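Local coordinates for protein cGAS/DncV-like nucleotidyltransferase in E. coli homolog (PDB 6E0O) that synthesizes cyclic dinucleotide second messengers, probably 3',3'-c-di-AMP among them, from nucleoside triphosphates for a CBASS antiphage defence system, at residues A[44-49]-A[60-65]. Residues are numbered along the deposited sequence; the frame is centred on the assembly and turned at random.
With MG (magnesium ion), chain D; nucleotides of chain B.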
ATOM      1  N   ILE A  44      16.555  -4.385  -4.186  1.00 11.42           N
ATOM      2  CA  ILE A  44      15.869  -3.793  -3.042  1.00 10.94           C
ATOM      3  C   ILE A  44      15.120  -2.564  -3.538  1.00 11.93           C
ATOM      4  O   ILE A  44      15.685  -1.735  -4.256  1.00 12.86           O
ATOM      5  CB  ILE A  44      16.849  -3.468  -1.898  1.00 12.69           C
ATOM      6  CG1 ILE A  44      17.411  -4.775  -1.311  1.00 14.32           C
ATOM      7  CG2 ILE A  44      16.156  -2.643  -0.834  1.00 14.44           C
ATOM      8  CD1 ILE A  44      18.574  -4.592  -0.341  1.00 16.76           C
ATOM      9  N   PHE A  45      13.843  -2.467  -3.177  1.00 11.76           N
ATOM     10  CA  PHE A  45      13.002  -1.355  -3.598  1.00 11.85           C
ATOM     11  C   PHE A  45      11.890  -1.188  -2.578  1.00 12.33           C
ATOM     12  O   PHE A  45      11.713  -2.020  -1.692  1.00 13.05           O
ATOM     13  CB  PHE A  45      12.480  -1.550  -5.019  1.00 13.12           C
ATOM     14  CG  PHE A  45      11.500  -2.678  -5.185  1.00 12.34           C
ATOM     15  CD1 PHE A  45      11.926  -3.969  -5.477  1.00 14.76           C
ATOM     16  CD2 PHE A  45      10.140  -2.435  -5.099  1.00 12.73           C
ATOM     17  CE1 PHE A  45      11.006  -5.001  -5.667  1.00 15.58           C
ATOM     18  CE2 PHE A  45       9.217  -3.450  -5.283  1.00 13.90           C
ATOM     19  CZ  PHE A  45       9.646  -4.734  -5.567  1.00 15.36           C
ATOM     20  N   LEU A  46      11.149  -0.091  -2.697  1.00 12.48           N
ATOM     21  CA  LEU A  46      10.067   0.181  -1.770  1.00 11.81           C
ATOM     22  C   LEU A  46       8.718  -0.148  -2.396  1.00 12.08           C
ATOM     23  O   LEU A  46       8.510  -0.013  -3.604  1.00 13.10           O
ATOM     24  CB  LEU A  46      10.057   1.653  -1.348  1.00 13.64           C
ATOM     25  CG  LEU A  46      11.332   2.183  -0.702  1.00 13.88           C
ATOM     26  CD1 LEU A  46      11.103   3.625  -0.214  1.00 17.87           C
ATOM     27  CD2 LEU A  46      11.810   1.277   0.432  1.00 15.67           C
ATOM     28  N   GLN A  47       7.779  -0.531  -1.540  1.00 12.31           N
ATOM     29  CA  GLN A  47       6.380  -0.561  -1.933  1.00 11.51           C
ATOM     30  C   GLN A  47       5.558   0.084  -0.825  1.00 12.28           C
ATOM     31  O   GLN A  47       6.111   0.629   0.137  1.00 13.39           O
ATOM     32  CB  GLN A  47       5.935  -1.990  -2.198  1.00 12.80           C
ATOM     33  CG  GLN A  47       5.854  -2.819  -0.960  1.00 15.16           C
ATOM     34  CD  GLN A  47       5.364  -4.212  -1.223  1.00 20.09           C
ATOM     35  OE1 GLN A  47       5.294  -4.661  -2.365  1.00 21.21           O
ATOM     36  NE2 GLN A  47       5.018  -4.915  -0.158  1.00 25.59           N
ATOM     37  N   GLY A  48       4.244   0.034  -0.951  1.00 12.74           N
ATOM     38  CA  GLY A  48       3.408   0.563   0.090  1.00 13.45           C
ATOM     39  C   GLY A  48       3.463   2.077   0.187  1.00 12.36           C
ATOM     40  O   GLY A  48       3.815   2.791  -0.756  1.00 13.34           O
ATOM     41  N   SER A  49       3.092   2.562   1.375  1.00 12.97           N
ATOM     42  CA  SER A  49       2.733   3.966   1.529  1.00 14.19           C
ATOM     43  C   SER A  49       3.907   4.909   1.299  1.00 13.69           C
ATOM     44  O   SER A  49       3.699   6.033   0.831  1.00 13.79           O
ATOM     45  CB  SER A  49       2.150   4.196   2.920  1.00 16.94           C
ATOM     46  OG  SER A  49       3.126   3.907   3.909  1.00 20.16           O
ATOM     47  N   SER A  60       5.716   6.496  10.329  1.00 19.64           N
ATOM     48  CA  SER A  60       5.098   5.295   9.784  1.00 19.70           C
ATOM     49  C   SER A  60       6.141   4.238   9.424  1.00 17.24           C
ATOM     50  O   SER A  60       7.264   4.552   9.023  1.00 17.08           O
ATOM     51  CB  SER A  60       4.305   5.640   8.519  1.00 21.90           C
ATOM     52  OG  SER A  60       3.195   6.476   8.780  1.00 26.11           O
ATOM     53  N   ASP A  61       5.729   2.972   9.500  1.00 16.24           N
ATOM     54  CA  ASP A  61       6.583   1.871   9.072  1.00 15.87           C
ATOM     55  C   ASP A  61       6.753   1.878   7.554  1.00 13.53           C
ATOM     56  O   ASP A  61       5.832   2.215   6.804  1.00 15.28           O
ATOM     57  CB  ASP A  61       5.958   0.524   9.455  1.00 17.93           C
ATOM     58  CG  ASP A  61       5.726   0.360  10.952  1.00 19.01           C
ATOM     59  OD1 ASP A  61       6.142   1.226  11.750  1.00 20.80           O
ATOM     60  OD2 ASP A  61       5.097  -0.657  11.327  1.00 24.24           O
ATOM     61  N   VAL A  62       7.943   1.477   7.102  1.00 12.98           N
ATOM     62  CA  VAL A  62       8.276   1.419   5.680  1.00 13.46           C
ATOM     63  C   VAL A  62       8.365  -0.035   5.222  1.00 13.07           C
ATOM     64  O   VAL A  62       8.894  -0.892   5.937  1.00 14.75           O
ATOM     65  CB  VAL A  62       9.588   2.163   5.362  1.00 13.37           C
ATOM     66  CG1 VAL A  62      10.771   1.565   6.125  1.00 13.96           C
ATOM     67  CG2 VAL A  62       9.844   2.163   3.862  1.00 13.90           C
ATOM     68  N   ASP A  63       7.878  -0.296   4.007  1.00 12.12           N
ATOM     69  CA  ASP A  63       7.887  -1.626   3.400  1.00 11.99           C
ATOM     70  C   ASP A  63       9.033  -1.716   2.401  1.00 11.68           C
ATOM     71  O   ASP A  63       8.985  -1.107   1.327  1.00 13.71           O
ATOM     72  CB  ASP A  63       6.540  -1.870   2.731  1.00 13.01           C
ATOM     73  CG  ASP A  63       5.406  -1.698   3.698  1.00 15.57           C
ATOM     74  OD1 ASP A  63       5.417  -2.421   4.714  1.00 18.63           O
ATOM     75  OD2 ASP A  63       4.548  -0.810   3.483  1.00 17.97           O
ATOM     76  N   ILE A  64      10.063  -2.472   2.776  1.00 10.72           N
ATOM     77  CA  ILE A  64      11.261  -2.652   1.966  1.00 11.07           C
ATOM     78  C   ILE A  64      11.199  -4.036   1.342  1.00 11.29           C
ATOM     79  O   ILE A  64      11.241  -5.049   2.055  1.00 11.67           O
ATOM     80  CB  ILE A  64      12.534  -2.501   2.811  1.00 11.04           C
ATOM     81  CG1 ILE A  64      12.559  -1.140   3.505  1.00 12.48           C
ATOM     82  CG2 ILE A  64      13.776  -2.730   1.967  1.00 12.54           C
ATOM     83  CD1 ILE A  64      13.719  -0.980   4.475  1.00 12.91           C
ATOM     84  N   VAL A  65      11.123  -4.085   0.017  1.00 10.86           N
ATOM     85  CA  VAL A  65      11.050  -5.344  -0.709  1.00 10.53           C
ATOM     86  C   VAL A  65      12.462  -5.801  -1.049  1.00 10.89           C
ATOM     87  O   VAL A  65      13.282  -5.012  -1.530  1.00 11.49           O
ATOM     88  CB  VAL A  65      10.205  -5.193  -1.983  1.00 11.48           C
ATOM     89  CG1 VAL A  65      10.099  -6.540  -2.680  1.00 12.19           C
ATOM     90  CG2 VAL A  65       8.826  -4.632  -1.679  1.00 13.22           C
TER
HETATM   91 MG    MG D 301       2.888  -0.148   4.615  1.00 18.04          MG
ATOM     92  P     A B   2      -0.564  -6.889   5.942  1.00 53.75           P
ATOM     93  OP1   A B   2      -0.794  -8.146   5.182  1.00 57.70           O
ATOM     94  OP2   A B   2      -0.718  -6.897   7.422  1.00 58.92           O
ATOM     95  O5'   A B   2       0.914  -6.389   5.613  1.00 62.49           O
ATOM     96  C5'   A B   2       2.050  -6.967   6.251  1.00 66.22           C
ATOM     97  C4'   A B   2       3.304  -6.781   5.432  1.00 66.10           C
ATOM     98  O4'   A B   2       3.206  -7.605   4.241  1.00 61.45           O
ATOM     99  C3'   A B   2       3.556  -5.355   4.949  1.00 67.58           C
ATOM    100  O3'   A B   2       4.956  -5.083   4.922  1.00 68.72           O
ATOM    101  C2'   A B   2       2.997  -5.368   3.532  1.00 64.35           C
ATOM    102  O2'   A B   2       3.582  -4.423   2.657  1.00 65.29           O
ATOM    103  C1'   A B   2       3.286  -6.798   3.083  1.00 56.20           C
ATOM    104  N9    A B   2       2.304  -7.298   2.121  1.00 37.46           N
ATOM    105  C8    A B   2       1.010  -7.685   2.383  1.00 31.71           C
ATOM    106  N7    A B   2       0.350  -8.085   1.327  1.00 24.64           N
ATOM    107  C5    A B   2       1.265  -7.940   0.293  1.00 24.58           C
ATOM    108  C6    A B   2       1.181  -8.186  -1.092  1.00 21.77           C
ATOM    109  N6    A B   2       0.101  -8.656  -1.717  1.00 22.77           N
ATOM    110  N1    A B   2       2.285  -7.941  -1.813  1.00 23.79           N
ATOM    111  C2    A B   2       3.382  -7.469  -1.222  1.00 23.79           C
ATOM    112  N3    A B   2       3.585  -7.198   0.067  1.00 24.49           N
ATOM    113  C4    A B   2       2.475  -7.458   0.773  1.00 26.40           C
TER
HETATM  114  O   HOH W   1       6.082   1.774   2.631  1.00 12.59           O
HETATM  115  O   HOH W   2       4.101   1.567   4.755  1.00 16.57           O
HETATM  116  O   HOH W   3       3.826  -0.957   6.224  1.00 20.39           O
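Phe45 and Gln47 both hold CG between the backbone N and the carbonyl carbon (chi1 68° and 70°), which brings both side chains against Val65. CB of Val65 sits over the centre of the Phe45 ring in a CH-pi contact, 3.7 Å from the centroid. CG1 of Val65, anti to its backbone N, reaches CZ of Phe45 at 3.4 Å, while CG2 rests on CG and CD of Gln47; the Gln47 side chain crosses that of Val65 at about a right angle. The extended Gln47 chain carries its amide on to A2 of chain B: NE2 lies 2.7 Å from N3 and makes a weak hydrogen bond to O2'. On the other face of the sheet, Leu46 CD2 meets CG1 of Ile64 and CG2 of Val62. Phe45 and Val65 form an antiparallel hydrogen-bonded pair, with the bond from Val65 N to Phe45 O at 2.7 Å. Further along the strands a water joins Gln47 O to the N and OD2 of Asp63. OD2 of Asp63 also binds the magnesium ion at 2.1 Å, and OD1 lies 2.7 Å from O3' of A2. A metal-bound water donates to both Ser49 OG (2.7 Å) and Asp61 O, linking Ser49 to the metal; Asn55 also bonds Ser49 OG. Gly48-Ser49 and the Asp61-x-Asp63 pair are the nucleotidyltransferase active-site signature; Asp61 and Asp136 probably also bind magnesium. Strand 62-68 runs between antiparallel strand 42-47 and parallel strand 135-147, source of Asp136 beside Asp63; helix 21-38 covers Ile44, Leu46 and Ile64, and helix 171-184 packs on Phe45 and Gln47.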